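Local atomic coordinates of ribonucleoside-diphosphate reductase small chain 2 (Saccharomyces cerevisiae, PDB entry 1JK0), a protein that acts as a small subunit of yeast ribonucleotide reductase, which makes deoxyribonucleotides for DNA synthesis, and is required for folding of its partner small chain and assembly with the large subunits. Residues L27-K41 against F104-F116. Sequence-based numbering, arbitrary orientation.
Sequences LLMENSRRFVMFPIK and FSAQLQNPEGKSF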
loop_
_atom_site.group_PDB
_atom_site.type_symbol
_atom_site.label_atom_id
_atom_site.label_comp_id
_atom_site.label_asym_id
_atom_site.label_seq_id
_atom_site.Cartn_x
_atom_site.Cartn_y
_atom_site.Cartn_z
ATOM N N LEU B 27 11.556 -3.783 -18.627
ATOM C CA LEU B 27 11.427 -3.563 -17.194
ATOM C C LEU B 27 10.793 -2.205 -16.927
ATOM O O LEU B 27 9.851 -2.090 -16.156
ATOM C CB LEU B 27 12.819 -3.626 -16.563
ATOM C CG LEU B 27 12.996 -4.297 -15.203
ATOM C CD1 LEU B 27 12.460 -5.705 -15.253
ATOM C CD2 LEU B 27 14.459 -4.298 -14.834
ATOM N N LEU B 28 11.325 -1.180 -17.581
ATOM C CA LEU B 28 10.835 0.188 -17.432
ATOM C C LEU B 28 9.677 0.428 -18.366
ATOM O O LEU B 28 8.965 1.421 -18.252
ATOM C CB LEU B 28 11.940 1.175 -17.775
ATOM C CG LEU B 28 13.195 1.011 -16.931
ATOM C CD1 LEU B 28 14.344 1.753 -17.599
ATOM C CD2 LEU B 28 12.924 1.519 -15.515
ATOM N N MET B 29 9.508 -0.497 -19.297
ATOM C CA MET B 29 8.457 -0.410 -20.294
ATOM C C MET B 29 7.096 -0.731 -19.708
ATOM O O MET B 29 6.970 -1.094 -18.538
ATOM C CB MET B 29 8.754 -1.377 -21.435
ATOM C CG MET B 29 8.740 -0.763 -22.814
ATOM S SD MET B 29 9.479 -1.911 -23.994
ATOM C CE MET B 29 8.097 -3.069 -24.237
ATOM N N GLU B 30 6.079 -0.600 -20.552
ATOM C CA GLU B 30 4.704 -0.872 -20.167
ATOM C C GLU B 30 4.452 -2.367 -20.020
ATOM O O GLU B 30 5.245 -3.198 -20.469
ATOM C CB GLU B 30 3.745 -0.298 -21.215
ATOM C CG GLU B 30 3.831 1.211 -21.383
ATOM C CD GLU B 30 2.955 1.710 -22.518
ATOM O OE1 GLU B 30 1.778 1.282 -22.590
ATOM O OE2 GLU B 30 3.436 2.538 -23.329
ATOM N N ASN B 31 3.334 -2.686 -19.376
ATOM C CA ASN B 31 2.897 -4.064 -19.138
ATOM C C ASN B 31 1.385 -4.095 -19.376
ATOM O O ASN B 31 0.741 -5.124 -19.194
ATOM C CB ASN B 31 3.211 -4.490 -17.685
ATOM C CG ASN B 31 4.483 -5.347 -17.570
ATOM O OD1 ASN B 31 5.559 -4.971 -18.055
ATOM N ND2 ASN B 31 4.357 -6.500 -16.910
ATOM N N SER B 32 0.842 -2.946 -19.778
ATOM C CA SER B 32 -0.582 -2.766 -20.049
ATOM C C SER B 32 -1.289 -4.016 -20.580
ATOM O O SER B 32 -0.652 -4.922 -21.123
ATOM C CB SER B 32 -0.767 -1.614 -21.049
ATOM O OG SER B 32 -2.125 -1.432 -21.414
ATOM N N ARG B 33 -2.612 -4.049 -20.409
ATOM C CA ARG B 33 -3.467 -5.143 -20.872
ATOM C C ARG B 33 -3.426 -6.431 -20.041
ATOM O O ARG B 33 -4.211 -7.346 -20.304
ATOM C CB ARG B 33 -3.149 -5.480 -22.337
ATOM C CG ARG B 33 -4.308 -6.117 -23.111
ATOM C CD ARG B 33 -5.461 -5.130 -23.235
ATOM N NE ARG B 33 -6.621 -5.688 -23.920
ATOM C CZ ARG B 33 -7.812 -5.096 -23.952
ATOM N NH1 ARG B 33 -7.989 -3.931 -23.336
ATOM N NH2 ARG B 33 -8.826 -5.668 -24.593
ATOM N N ARG B 34 -2.527 -6.516 -19.056
ATOM C CA ARG B 34 -2.449 -7.717 -18.216
ATOM C C ARG B 34 -3.370 -7.596 -16.994
ATOM O O ARG B 34 -2.946 -7.207 -15.910
ATOM C CB ARG B 34 -1.002 -7.989 -17.768
ATOM C CG ARG B 34 -0.906 -9.064 -16.690
ATOM C CD ARG B 34 0.373 -9.894 -16.733
ATOM N NE ARG B 34 1.573 -9.178 -16.308
ATOM C CZ ARG B 34 2.377 -9.566 -15.320
ATOM N NH1 ARG B 34 2.121 -10.670 -14.612
ATOM N NH2 ARG B 34 3.473 -8.858 -15.071
ATOM N N PHE B 35 -4.637 -7.946 -17.179
ATOM C CA PHE B 35 -5.623 -7.853 -16.111
ATOM C C PHE B 35 -5.338 -8.841 -15.001
ATOM O O PHE B 35 -5.086 -8.464 -13.861
ATOM C CB PHE B 35 -7.010 -8.093 -16.686
ATOM C CG PHE B 35 -7.288 -7.282 -17.912
ATOM C CD1 PHE B 35 -7.360 -7.888 -19.165
ATOM C CD2 PHE B 35 -7.429 -5.899 -17.822
ATOM C CE1 PHE B 35 -7.566 -7.126 -20.314
ATOM C CE2 PHE B 35 -7.634 -5.131 -18.959
ATOM C CZ PHE B 35 -7.702 -5.746 -20.211
ATOM N N VAL B 36 -5.410 -10.115 -15.344
ATOM C CA VAL B 36 -5.121 -11.163 -14.392
ATOM C C VAL B 36 -3.603 -11.119 -14.281
ATOM O O VAL B 36 -2.911 -10.843 -15.258
ATOM C CB VAL B 36 -5.577 -12.520 -14.940
ATOM C CG1 VAL B 36 -5.246 -13.632 -13.954
ATOM C CG2 VAL B 36 -7.060 -12.471 -15.220
ATOM N N MET B 37 -3.066 -11.380 -13.105
ATOM C CA MET B 37 -1.632 -11.310 -12.971
ATOM C C MET B 37 -0.970 -12.620 -12.634
ATOM O O MET B 37 0.257 -12.696 -12.605
ATOM C CB MET B 37 -1.284 -10.296 -11.894
ATOM C CG MET B 37 -1.577 -10.776 -10.503
ATOM S SD MET B 37 -0.059 -11.064 -9.602
ATOM C CE MET B 37 -0.206 -9.850 -8.319
ATOM N N PHE B 38 -1.749 -13.667 -12.393
ATOM C CA PHE B 38 -1.073 -14.875 -12.001
ATOM C C PHE B 38 -0.256 -15.586 -13.016
ATOM O O PHE B 38 0.644 -16.349 -12.649
ATOM C CB PHE B 38 -1.955 -15.843 -11.259
ATOM C CG PHE B 38 -1.454 -16.073 -9.894
ATOM C CD1 PHE B 38 -1.978 -15.376 -8.818
ATOM C CD2 PHE B 38 -0.342 -16.871 -9.700
ATOM C CE1 PHE B 38 -1.390 -15.466 -7.557
ATOM C CE2 PHE B 38 0.254 -16.972 -8.452
ATOM C CZ PHE B 38 -0.268 -16.266 -7.370
ATOM N N PRO B 39 -0.578 -15.431 -14.305
ATOM C CA PRO B 39 0.396 -16.195 -15.101
ATOM C C PRO B 39 1.619 -15.247 -14.978
ATOM O O PRO B 39 1.749 -14.284 -15.743
ATOM C CB PRO B 39 -0.236 -16.218 -16.491
ATOM C CG PRO B 39 -1.735 -16.191 -16.161
ATOM C CD PRO B 39 -1.824 -15.172 -15.050
ATOM N N ILE B 40 2.473 -15.487 -13.979
ATOM C CA ILE B 40 3.630 -14.635 -13.718
ATOM C C ILE B 40 4.623 -14.433 -14.857
ATOM O O ILE B 40 5.129 -15.403 -15.427
ATOM C CB ILE B 40 4.423 -15.109 -12.471
ATOM C CG1 ILE B 40 3.732 -14.627 -11.202
ATOM C CG2 ILE B 40 5.824 -14.516 -12.466
ATOM C CD1 ILE B 40 2.792 -15.623 -10.595
ATOM N N LYS B 41 4.918 -13.167 -15.161
ATOM C CA LYS B 41 5.866 -12.846 -16.218
ATOM C C LYS B 41 7.268 -12.587 -15.669
ATOM O O LYS B 41 8.256 -12.753 -16.388
ATOM C CB LYS B 41 5.408 -11.629 -17.011
ATOM C CG LYS B 41 6.194 -11.432 -18.307
ATOM C CD LYS B 41 5.882 -10.091 -18.977
ATOM C CE LYS B 41 6.450 -10.042 -20.383
ATOM N NZ LYS B 41 5.794 -11.015 -21.307
ATOM N N PHE B 104 11.405 4.604 -7.269
ATOM C CA PHE B 104 11.891 3.409 -7.930
ATOM C C PHE B 104 10.709 2.516 -8.281
ATOM O O PHE B 104 10.627 1.961 -9.382
ATOM C CB PHE B 104 12.868 2.649 -7.039
ATOM C CG PHE B 104 14.252 3.241 -7.018
ATOM C CD1 PHE B 104 14.526 4.391 -6.276
ATOM C CD2 PHE B 104 15.273 2.664 -7.760
ATOM C CE1 PHE B 104 15.805 4.957 -6.278
ATOM C CE2 PHE B 104 16.542 3.215 -7.768
ATOM C CZ PHE B 104 16.814 4.368 -7.025
ATOM N N SER B 105 9.775 2.405 -7.345
ATOM C CA SER B 105 8.588 1.580 -7.532
ATOM C C SER B 105 7.712 2.096 -8.672
ATOM O O SER B 105 7.035 1.323 -9.346
ATOM C CB SER B 105 7.785 1.537 -6.225
ATOM O OG SER B 105 6.671 0.677 -6.332
ATOM N N ALA B 106 7.730 3.410 -8.872
ATOM C CA ALA B 106 6.935 4.039 -9.910
ATOM C C ALA B 106 7.538 3.793 -11.293
ATOM O O ALA B 106 6.843 3.844 -12.311
ATOM C CB ALA B 106 6.830 5.526 -9.642
ATOM N N GLN B 107 8.831 3.507 -11.330
ATOM C CA GLN B 107 9.502 3.268 -12.590
ATOM C C GLN B 107 9.424 1.814 -13.033
ATOM O O GLN B 107 9.438 1.518 -14.226
ATOM C CB GLN B 107 10.950 3.698 -12.463
ATOM C CG GLN B 107 11.099 5.098 -11.935
ATOM C CD GLN B 107 12.493 5.621 -12.108
ATOM O OE1 GLN B 107 12.959 5.776 -13.232
ATOM N NE2 GLN B 107 13.174 5.896 -10.998
ATOM N N LEU B 108 9.349 0.911 -12.065
ATOM C CA LEU B 108 9.270 -0.516 -12.329
ATOM C C LEU B 108 7.824 -0.876 -12.679
ATOM O O LEU B 108 6.996 -1.076 -11.788
ATOM C CB LEU B 108 9.724 -1.261 -11.082
ATOM C CG LEU B 108 9.991 -2.748 -11.251
ATOM C CD1 LEU B 108 10.996 -3.000 -12.354
ATOM C CD2 LEU B 108 10.487 -3.290 -9.942
ATOM N N GLN B 109 7.529 -0.975 -13.975
ATOM C CA GLN B 109 6.169 -1.251 -14.448
ATOM C C GLN B 109 5.611 -2.682 -14.431
ATOM O O GLN B 109 5.396 -3.271 -15.490
ATOM C CB GLN B 109 6.000 -0.698 -15.868
ATOM C CG GLN B 109 6.367 0.774 -16.023
ATOM C CD GLN B 109 5.421 1.706 -15.281
ATOM O OE1 GLN B 109 4.261 1.880 -15.666
ATOM N NE2 GLN B 109 5.916 2.306 -14.202
ATOM N N ASN B 110 5.367 -3.240 -13.249
ATOM C CA ASN B 110 4.759 -4.563 -13.136
ATOM C C ASN B 110 4.333 -4.893 -11.702
ATOM O O ASN B 110 4.934 -4.421 -10.729
ATOM C CB ASN B 110 5.666 -5.656 -13.712
ATOM C CG ASN B 110 6.991 -5.750 -13.016
ATOM O OD1 ASN B 110 7.941 -5.067 -13.386
ATOM N ND2 ASN B 110 7.071 -6.599 -11.995
ATOM N N PRO B 111 3.280 -5.719 -11.559
ATOM C CA PRO B 111 2.723 -6.135 -10.268
ATOM C C PRO B 111 3.753 -6.826 -9.398
ATOM O O PRO B 111 3.765 -6.658 -8.178
ATOM C CB PRO B 111 1.602 -7.095 -10.656
ATOM C CG PRO B 111 1.382 -6.851 -12.138
ATOM C CD PRO B 111 2.741 -6.554 -12.644
ATOM N N GLU B 112 4.612 -7.620 -10.024
ATOM C CA GLU B 112 5.632 -8.334 -9.279
ATOM C C GLU B 112 6.512 -7.330 -8.512
ATOM O O GLU B 112 6.546 -7.350 -7.281
ATOM C CB GLU B 112 6.467 -9.207 -10.233
ATOM C CG GLU B 112 5.714 -10.409 -10.875
ATOM C CD GLU B 112 5.161 -10.138 -12.296
ATOM O OE1 GLU B 112 4.942 -11.127 -13.043
ATOM O OE2 GLU B 112 4.927 -8.952 -12.659
ATOM N N GLY B 113 7.189 -6.435 -9.236
ATOM C CA GLY B 113 8.052 -5.442 -8.604
ATOM C C GLY B 113 7.389 -4.503 -7.607
ATOM O O GLY B 113 7.909 -4.272 -6.509
ATOM N N LYS B 114 6.242 -3.946 -7.964
ATOM C CA LYS B 114 5.572 -3.035 -7.049
ATOM C C LYS B 114 5.143 -3.740 -5.773
ATOM O O LYS B 114 5.015 -3.115 -4.728
ATOM C CB LYS B 114 4.365 -2.395 -7.721
ATOM C CG LYS B 114 4.713 -1.504 -8.872
ATOM C CD LYS B 114 3.456 -1.093 -9.621
ATOM C CE LYS B 114 3.806 -0.505 -10.979
ATOM N NZ LYS B 114 4.566 0.770 -10.866
ATOM N N SER B 115 4.903 -5.041 -5.845
ATOM C CA SER B 115 4.527 -5.763 -4.641
ATOM C C SER B 115 5.738 -5.824 -3.714
ATOM O O SER B 115 5.621 -5.616 -2.499
ATOM C CB SER B 115 4.064 -7.175 -4.987
ATOM O OG SER B 115 2.936 -7.107 -5.839
ATOM N N PHE B 116 6.908 -6.091 -4.289
ATOM C CA PHE B 116 8.113 -6.179 -3.478
ATOM C C PHE B 116 8.371 -4.835 -2.793
ATOM O O PHE B 116 8.676 -4.787 -1.601
ATOM C CB PHE B 116 9.328 -6.586 -4.330
ATOM C CG PHE B 116 10.607 -6.706 -3.539
ATOM C CD1 PHE B 116 11.243 -5.578 -3.035
ATOM C CD2 PHE B 116 11.125 -7.954 -3.226
ATOM C CE1 PHE B 116 12.372 -5.694 -2.226
ATOM C CE2 PHE B 116 12.246 -8.082 -2.418
ATOM C CZ PHE B 116 12.870 -6.949 -1.914
#
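Gln107, in the last turn of helix 101-107, meets Leu28 through its backbone: the CD2 methyl of Leu28 lies 3.7 Å from Gln107 O, while the amide of Gln107 turns elsewhere, its OE1 bonded to Arg178. Leu108, where the chain leaves the helix, sends CD1 against CG of Leu27, 3.7 Å away, the two side chains crossing obliquely. At Gln109, centre of an inverse gamma turn, the backbone N makes a weak hydrogen bond of 3.4 Å to Leu27 O. Asn110 then occupies the N-cap position of helix 111-138, and its ND2 hydrogen-bonds OE2 of Glu112 from above the carboxylate plane. Pro111 meets two side chains: its CB touches CE of Met37 at 4.0 Å, and its CG lies over the rim of one face of the Arg34 guanidinium, with CB of Lys41 over the rim of the opposite face.

Glu112 carries the polar core of the contact. Arg34 grips it end-on, NH2 meeting the syn lone pair of OE2 at 2.8 Å and NH1 approaching OE1 at 3.3 Å from above the carboxylate plane, with the guanidinium and carboxylate planes 47° apart. A bend at chi2 (97°) brings the buried carboxylate round to Lys41 N, which donates to OE1 over 2.9 Å; Tyr42 N adds another bond to OE1. A leucine in place of Glu112 would probably leave the Arg34 guanidinium without its counter-charge and the Lys41 amide without its acceptor. The arrangement fastens an irregular segment, which at Phe35-Pro39 also packs against the chain of another protein in the assembly, to the N-terminal end of a long helix in the all-helical, ferritin-like fold of small ribonucleotide reductase chains.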